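Local coordinates for protein ribose-phosphate pyrophosphokinase (Thermus thermophilus, PDB 5T3O) that probably makes phosphoribosyl pyrophosphate by transferring the pyrophosphoryl group of ATP to the 1-hydroxyl of ribose 5-phosphate, a magnesium-dependent step that feeds nucleotide biosynthesis, at residues R121-T126 with P287-A292; E146-N151 with L283-L288. All coordinates share one frame; numbering follows the deposited sequence.

Contact 1 of 2, residues R121-T126 with P287-A292; sequences RVLTMT and PLFAEA
Strand 121-125 and helix segment 287-292 run nearly antiparallel, at 155°, and touch through Leu123, Met125, Phe289 and their neighbours. Their axes come within 10.2 Å, a spacing filled by side chains. Leu123 and Ala292 form the nearest backbone pair, with CA atoms 8.3 Å apart. The strand belongs to the parallel sheet of the N-terminal half, between strands 82-87 and 140-143. The helix is near the C-terminus and lies against one face of that sheet, as in an alpha/beta sandwich.

Leu123 and Met125 send their CB atoms to the helix; Thr124, between them, points away and bonds through OG1 to Ile87 O. The Phe289 ring reaches in between the two strand side chains. Leu123 CD1 meets Phe289 CD2 at 3.8 Å on one flank. It also touches the methyl of Ala292, one turn along the helix. On the other flank Met125 CE lies 3.4 Å from Phe289 CE1, a close approach, and Met125 CB packs near Phe289 CZ. Met125 runs out extended through chi1 and chi2, then bends at chi3 (-79°). This bend brings CE to the ring and to Leu288 CD2, 3.6 Å away. Met125 SD sits 5.2 Å from the Phe289 ring centroid, an oblique Met-aromatic contact. Val86 and Leu143 of the adjoining strands also pack on Phe289.

All these meeting groups are hydrocarbon or thioether. Cohesion between the segments therefore comes from burial and dispersion, with perhaps a small contribution from the oblique sulfur-aromatic contact, and no polar group has to be matched across this interface.

Contact 2 of 2, residues E146-N151 with L283-L288; sequences EPVIAN and LTVAPL
Val148 of helix 146-156 packs against Leu283, the last residue of strand 280-283, and against the short link that leads into helix 286-298. The setting is the double alpha/beta architecture of class I PRPP synthetases, with two PRTase-like halves. Strand 280-283 is the outermost strand, within this chain, of the seven-stranded sheet. Helix 286-298 carries the chain back to the five-stranded sheet. The closest backbone approach is Val148 to Leu283, whose CA atoms are 7.1 Å apart.

Val148 makes most of the contact. Its CB points to the linking segment, and the two methyls divide the work. CG1 stands anti to the backbone N (chi1 -179°) and reaches the Leu283 side chain. Val148 CG1 lies 3.5 Å from Leu283 CB, a snug approach for two carbons, and 4.0 Å from Leu283 CG. It also passes 4.3 Å from Thr284 O, a loose contact with the backbone. Val148 CG2 takes the other branch, anti to the carbonyl carbon, and comes no nearer than 4.5 Å to Val285 CG1, a loose contact. The Val148 and Leu283 side chains run past one another, and the valine methyl meets the leucine near its base. The end of Leu283 carries on to the next helix residue, Ile149.

Val285 takes the N-cap position of helix 286-298. Asp270 holds the turn before it by accepting bonds from Val285 N and Thr284 OG1, one on each carboxylate oxygen. Thr284 CB points away from helix 146-156, and its hydroxyl is paired with Asp270. At the far end of the contact, Ile149 CD1 rests loosely, 4.4 Å from Leu283 CD2.

How the contacts relate
Contacts 1 and 2 have centres about 11 Å apart and share Pro287 and Leu288 on helix 286-298. In chain order, strand 121-125 comes first, then helix 146-156, and much later 283-292, where both contacts end. The start of this last stretch leaves the seven-stranded sheet and meets helix 146-156; its continuation lies on the five-stranded sheet. Met125 joins the two sites directly, with Met125 CE 3.9 Å from Val285 CB. The C-terminal helix thus returns to the N-terminal half, and its apolar contacts join elements of the two halves of the subunit. Contact 1 lies about 13 Å from a bound ADP, measured from the Thr124 side chain.

Contact 1 of 2, residues R121-T126 with P287-A292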
loop_
_atom_site.group_PDB
_atom_site.type_symbol
_atom_site.label_atom_id
_atom_site.label_comp_id
_atom_site.label_asym_id
_atom_site.label_seq_id
_atom_site.Cartn_x
_atom_site.Cartn_y
_atom_site.Cartn_z
ATOM N N ARG A 121 -6.563 -13.413 -8.532
ATOM C CA ARG A 121 -6.689 -14.718 -7.884
ATOM C C ARG A 121 -5.746 -15.760 -8.487
ATOM O O ARG A 121 -5.173 -15.567 -9.566
ATOM C CB ARG A 121 -8.151 -15.229 -7.923
ATOM C CG ARG A 121 -8.858 -15.019 -9.250
ATOM C CD ARG A 121 -10.185 -15.790 -9.384
ATOM N NE ARG A 121 -11.119 -15.463 -8.316
ATOM C CZ ARG A 121 -11.372 -16.184 -7.221
ATOM N NH1 ARG A 121 -10.795 -17.355 -6.974
ATOM N NH2 ARG A 121 -12.233 -15.709 -6.344
ATOM N N VAL A 122 -5.597 -16.854 -7.751
ATOM C CA VAL A 122 -4.803 -17.983 -8.163
ATOM C C VAL A 122 -5.704 -19.220 -8.215
ATOM O O VAL A 122 -6.553 -19.419 -7.344
ATOM C CB VAL A 122 -3.615 -18.197 -7.196
ATOM C CG1 VAL A 122 -2.839 -19.468 -7.529
ATOM C CG2 VAL A 122 -2.691 -16.985 -7.227
ATOM N N LEU A 123 -5.499 -20.031 -9.257
ATOM C CA LEU A 123 -6.076 -21.367 -9.369
ATOM C C LEU A 123 -4.918 -22.366 -9.482
ATOM O O LEU A 123 -4.139 -22.312 -10.433
ATOM C CB LEU A 123 -6.966 -21.445 -10.610
ATOM C CG LEU A 123 -8.141 -22.434 -10.666
ATOM C CD1 LEU A 123 -8.384 -22.840 -12.110
ATOM C CD2 LEU A 123 -7.985 -23.668 -9.788
ATOM N N THR A 124 -4.810 -23.275 -8.516
ATOM C CA THR A 124 -3.685 -24.212 -8.456
ATOM C C THR A 124 -4.112 -25.606 -7.965
ATOM O O THR A 124 -5.203 -25.772 -7.417
ATOM C CB THR A 124 -2.555 -23.632 -7.577
ATOM O OG1 THR A 124 -1.360 -24.403 -7.742
ATOM C CG2 THR A 124 -2.951 -23.589 -6.095
ATOM N N MET A 125 -3.249 -26.600 -8.179
ATOM C CA MET A 125 -3.518 -27.981 -7.754
ATOM C C MET A 125 -2.402 -28.510 -6.863
ATOM O O MET A 125 -1.227 -28.341 -7.182
ATOM C CB MET A 125 -3.686 -28.885 -8.973
ATOM C CG MET A 125 -4.079 -30.321 -8.641
ATOM S SD MET A 125 -4.449 -31.266 -10.122
ATOM C CE MET A 125 -6.106 -30.690 -10.488
ATOM N N THR A 126 -2.784 -29.127 -5.744
ATOM C CA THR A 126 -1.861 -29.837 -4.835
ATOM C C THR A 126 -0.565 -29.069 -4.506
ATOM O O THR A 126 0.506 -29.341 -5.065
ATOM C CB THR A 126 -1.512 -31.263 -5.365
ATOM O OG1 THR A 126 -2.701 -31.940 -5.786
ATOM C CG2 THR A 126 -0.838 -32.093 -4.281
ATOM N N PRO A 287 -9.927 -31.452 -17.812
ATOM C CA PRO A 287 -11.374 -31.340 -17.544
ATOM C C PRO A 287 -11.704 -30.785 -16.156
ATOM O O PRO A 287 -12.677 -30.041 -16.012
ATOM C CB PRO A 287 -11.878 -32.790 -17.667
ATOM C CG PRO A 287 -10.851 -33.489 -18.494
ATOM C CD PRO A 287 -9.546 -32.848 -18.108
ATOM N N LEU A 288 -10.909 -31.155 -15.155
ATOM C CA LEU A 288 -11.067 -30.627 -13.803
ATOM C C LEU A 288 -10.753 -29.114 -13.717
ATOM O O LEU A 288 -11.529 -28.357 -13.127
ATOM C CB LEU A 288 -10.195 -31.420 -12.830
ATOM C CG LEU A 288 -10.254 -31.073 -11.344
ATOM C CD1 LEU A 288 -11.684 -31.052 -10.822
ATOM C CD2 LEU A 288 -9.416 -32.068 -10.560
ATOM N N PHE A 289 -9.633 -28.686 -14.310
ATOM C CA PHE A 289 -9.276 -27.253 -14.375
ATOM C C PHE A 289 -10.311 -26.440 -15.152
ATOM O O PHE A 289 -10.668 -25.338 -14.732
ATOM C CB PHE A 289 -7.862 -27.026 -14.965
ATOM C CG PHE A 289 -6.762 -27.046 -13.931
ATOM C CD1 PHE A 289 -6.111 -28.228 -13.597
ATOM C CD2 PHE A 289 -6.383 -25.879 -13.281
ATOM C CE1 PHE A 289 -5.108 -28.244 -12.641
ATOM C CE2 PHE A 289 -5.381 -25.889 -12.321
ATOM C CZ PHE A 289 -4.743 -27.072 -12.000
ATOM N N ALA A 290 -10.784 -26.983 -16.277
ATOM C CA ALA A 290 -11.828 -26.333 -17.081
ATOM C C ALA A 290 -13.146 -26.158 -16.312
ATOM O O ALA A 290 -13.828 -25.140 -16.459
ATOM C CB ALA A 290 -12.069 -27.111 -18.364
ATOM N N GLU A 291 -13.490 -27.151 -15.498
ATOM C CA GLU A 291 -14.689 -27.096 -14.658
ATOM C C GLU A 291 -14.540 -26.073 -13.525
ATOM O O GLU A 291 -15.491 -25.364 -13.201
ATOM C CB GLU A 291 -15.002 -28.494 -14.088
ATOM C CG GLU A 291 -16.273 -28.610 -13.246
ATOM C CD GLU A 291 -17.540 -28.173 -13.971
ATOM O OE1 GLU A 291 -17.608 -28.290 -15.217
ATOM O OE2 GLU A 291 -18.478 -27.711 -13.286
ATOM N N ALA A 292 -13.356 -26.018 -12.916
ATOM C CA ALA A 292 -13.055 -25.016 -11.889
ATOM C C ALA A 292 -13.120 -23.599 -12.467
ATOM O O ALA A 292 -13.719 -22.713 -11.863
ATOM C CB ALA A 292 -11.691 -25.277 -11.274
#

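Contact 2 of 2, residues E146-N151 with L283-L288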
loop_
_atom_site.group_PDB
_atom_site.type_symbol
_atom_site.label_atom_id
_atom_site.label_comp_id
_atom_site.label_asym_id
_atom_site.label_seq_id
_atom_site.Cartn_x
_atom_site.Cartn_y
_atom_site.Cartn_z
ATOM N N GLU A 146 -6.955 -36.072 -5.432
ATOM C CA GLU A 146 -7.499 -37.330 -4.887
ATOM C C GLU A 146 -8.517 -38.076 -5.785
ATOM O O GLU A 146 -8.437 -39.300 -5.882
ATOM C CB GLU A 146 -8.079 -37.093 -3.480
ATOM C CG GLU A 146 -8.622 -38.328 -2.772
ATOM C CD GLU A 146 -9.304 -37.986 -1.460
ATOM O OE1 GLU A 146 -8.680 -37.291 -0.627
ATOM O OE2 GLU A 146 -10.464 -38.409 -1.262
ATOM N N PRO A 147 -9.472 -37.357 -6.426
ATOM C CA PRO A 147 -10.410 -38.022 -7.351
ATOM C C PRO A 147 -9.759 -38.773 -8.517
ATOM O O PRO A 147 -10.101 -39.930 -8.763
ATOM C CB PRO A 147 -11.259 -36.864 -7.889
ATOM C CG PRO A 147 -11.226 -35.850 -6.808
ATOM C CD PRO A 147 -9.855 -35.947 -6.202
ATOM N N VAL A 148 -8.828 -38.123 -9.209
ATOM C CA VAL A 148 -8.212 -38.683 -10.422
ATOM C C VAL A 148 -7.140 -39.746 -10.093
ATOM O O VAL A 148 -6.886 -40.647 -10.900
ATOM C CB VAL A 148 -7.649 -37.556 -11.324
ATOM C CG1 VAL A 148 -7.028 -38.120 -12.596
ATOM C CG2 VAL A 148 -8.755 -36.563 -11.679
ATOM N N ILE A 149 -6.530 -39.641 -8.911
ATOM C CA ILE A 149 -5.561 -40.631 -8.423
ATOM C C ILE A 149 -6.269 -41.903 -7.935
ATOM O O ILE A 149 -5.800 -43.013 -8.205
ATOM C CB ILE A 149 -4.664 -40.042 -7.298
ATOM C CG1 ILE A 149 -3.829 -38.855 -7.823
ATOM C CG2 ILE A 149 -3.754 -41.104 -6.684
ATOM C CD1 ILE A 149 -2.868 -39.174 -8.951
ATOM N N ALA A 150 -7.381 -41.738 -7.215
ATOM C CA ALA A 150 -8.223 -42.866 -6.796
ATOM C C ALA A 150 -8.814 -43.613 -7.999
ATOM O O ALA A 150 -8.738 -44.840 -8.068
ATOM C CB ALA A 150 -9.334 -42.385 -5.878
ATOM N N ASN A 151 -9.359 -42.864 -8.959
ATOM C CA ASN A 151 -9.944 -43.446 -10.177
ATOM C C ASN A 151 -8.925 -44.030 -11.174
ATOM O O ASN A 151 -9.322 -44.545 -12.213
ATOM C CB ASN A 151 -10.821 -42.414 -10.897
ATOM C CG ASN A 151 -11.785 -43.054 -11.885
ATOM O OD1 ASN A 151 -12.783 -43.655 -11.485
ATOM N ND2 ASN A 151 -11.484 -42.944 -13.178
ATOM N N LEU A 283 -2.378 -38.870 -16.134
ATOM C CA LEU A 283 -3.825 -38.644 -15.985
ATOM C C LEU A 283 -4.188 -37.192 -16.295
ATOM O O LEU A 283 -3.724 -36.284 -15.609
ATOM C CB LEU A 283 -4.279 -38.957 -14.550
ATOM C CG LEU A 283 -3.869 -40.255 -13.840
ATOM C CD1 LEU A 283 -3.951 -41.446 -14.787
ATOM C CD2 LEU A 283 -2.488 -40.166 -13.205
ATOM N N THR A 284 -5.023 -36.966 -17.308
ATOM C CA THR A 284 -5.393 -35.600 -17.690
ATOM C C THR A 284 -6.239 -34.955 -16.583
ATOM O O THR A 284 -7.180 -35.574 -16.078
ATOM C CB THR A 284 -6.097 -35.537 -19.074
ATOM O OG1 THR A 284 -6.117 -34.182 -19.551
ATOM C CG2 THR A 284 -7.529 -36.097 -19.032
ATOM N N VAL A 285 -5.848 -33.748 -16.165
ATOM C CA VAL A 285 -6.644 -32.925 -15.235
ATOM C C VAL A 285 -7.189 -31.669 -15.919
ATOM O O VAL A 285 -7.717 -30.784 -15.250
ATOM C CB VAL A 285 -5.869 -32.548 -13.936
ATOM C CG1 VAL A 285 -5.525 -33.793 -13.138
ATOM C CG2 VAL A 285 -4.608 -31.724 -14.211
ATOM N N ALA A 286 -7.083 -31.606 -17.247
ATOM C CA ALA A 286 -7.636 -30.498 -18.019
ATOM C C ALA A 286 -9.157 -30.330 -17.858
ATOM O O ALA A 286 -9.626 -29.190 -17.779
ATOM C CB ALA A 286 -7.268 -30.629 -19.492
ATOM N N PRO A 287 -9.927 -31.452 -17.812
ATOM C CA PRO A 287 -11.374 -31.340 -17.544
ATOM C C PRO A 287 -11.704 -30.785 -16.156
ATOM O O PRO A 287 -12.677 -30.041 -16.012
ATOM C CB PRO A 287 -11.878 -32.790 -17.667
ATOM C CG PRO A 287 -10.851 -33.489 -18.494
ATOM C CD PRO A 287 -9.546 -32.848 -18.108
ATOM N N LEU A 288 -10.909 -31.155 -15.155
ATOM C CA LEU A 288 -11.067 -30.627 -13.803
ATOM C C LEU A 288 -10.753 -29.114 -13.717
ATOM O O LEU A 288 -11.529 -28.357 -13.127
ATOM C CB LEU A 288 -10.195 -31.420 -12.830
ATOM C CG LEU A 288 -10.254 -31.073 -11.344
ATOM C CD1 LEU A 288 -11.684 -31.052 -10.822
ATOM C CD2 LEU A 288 -9.416 -32.068 -10.560
#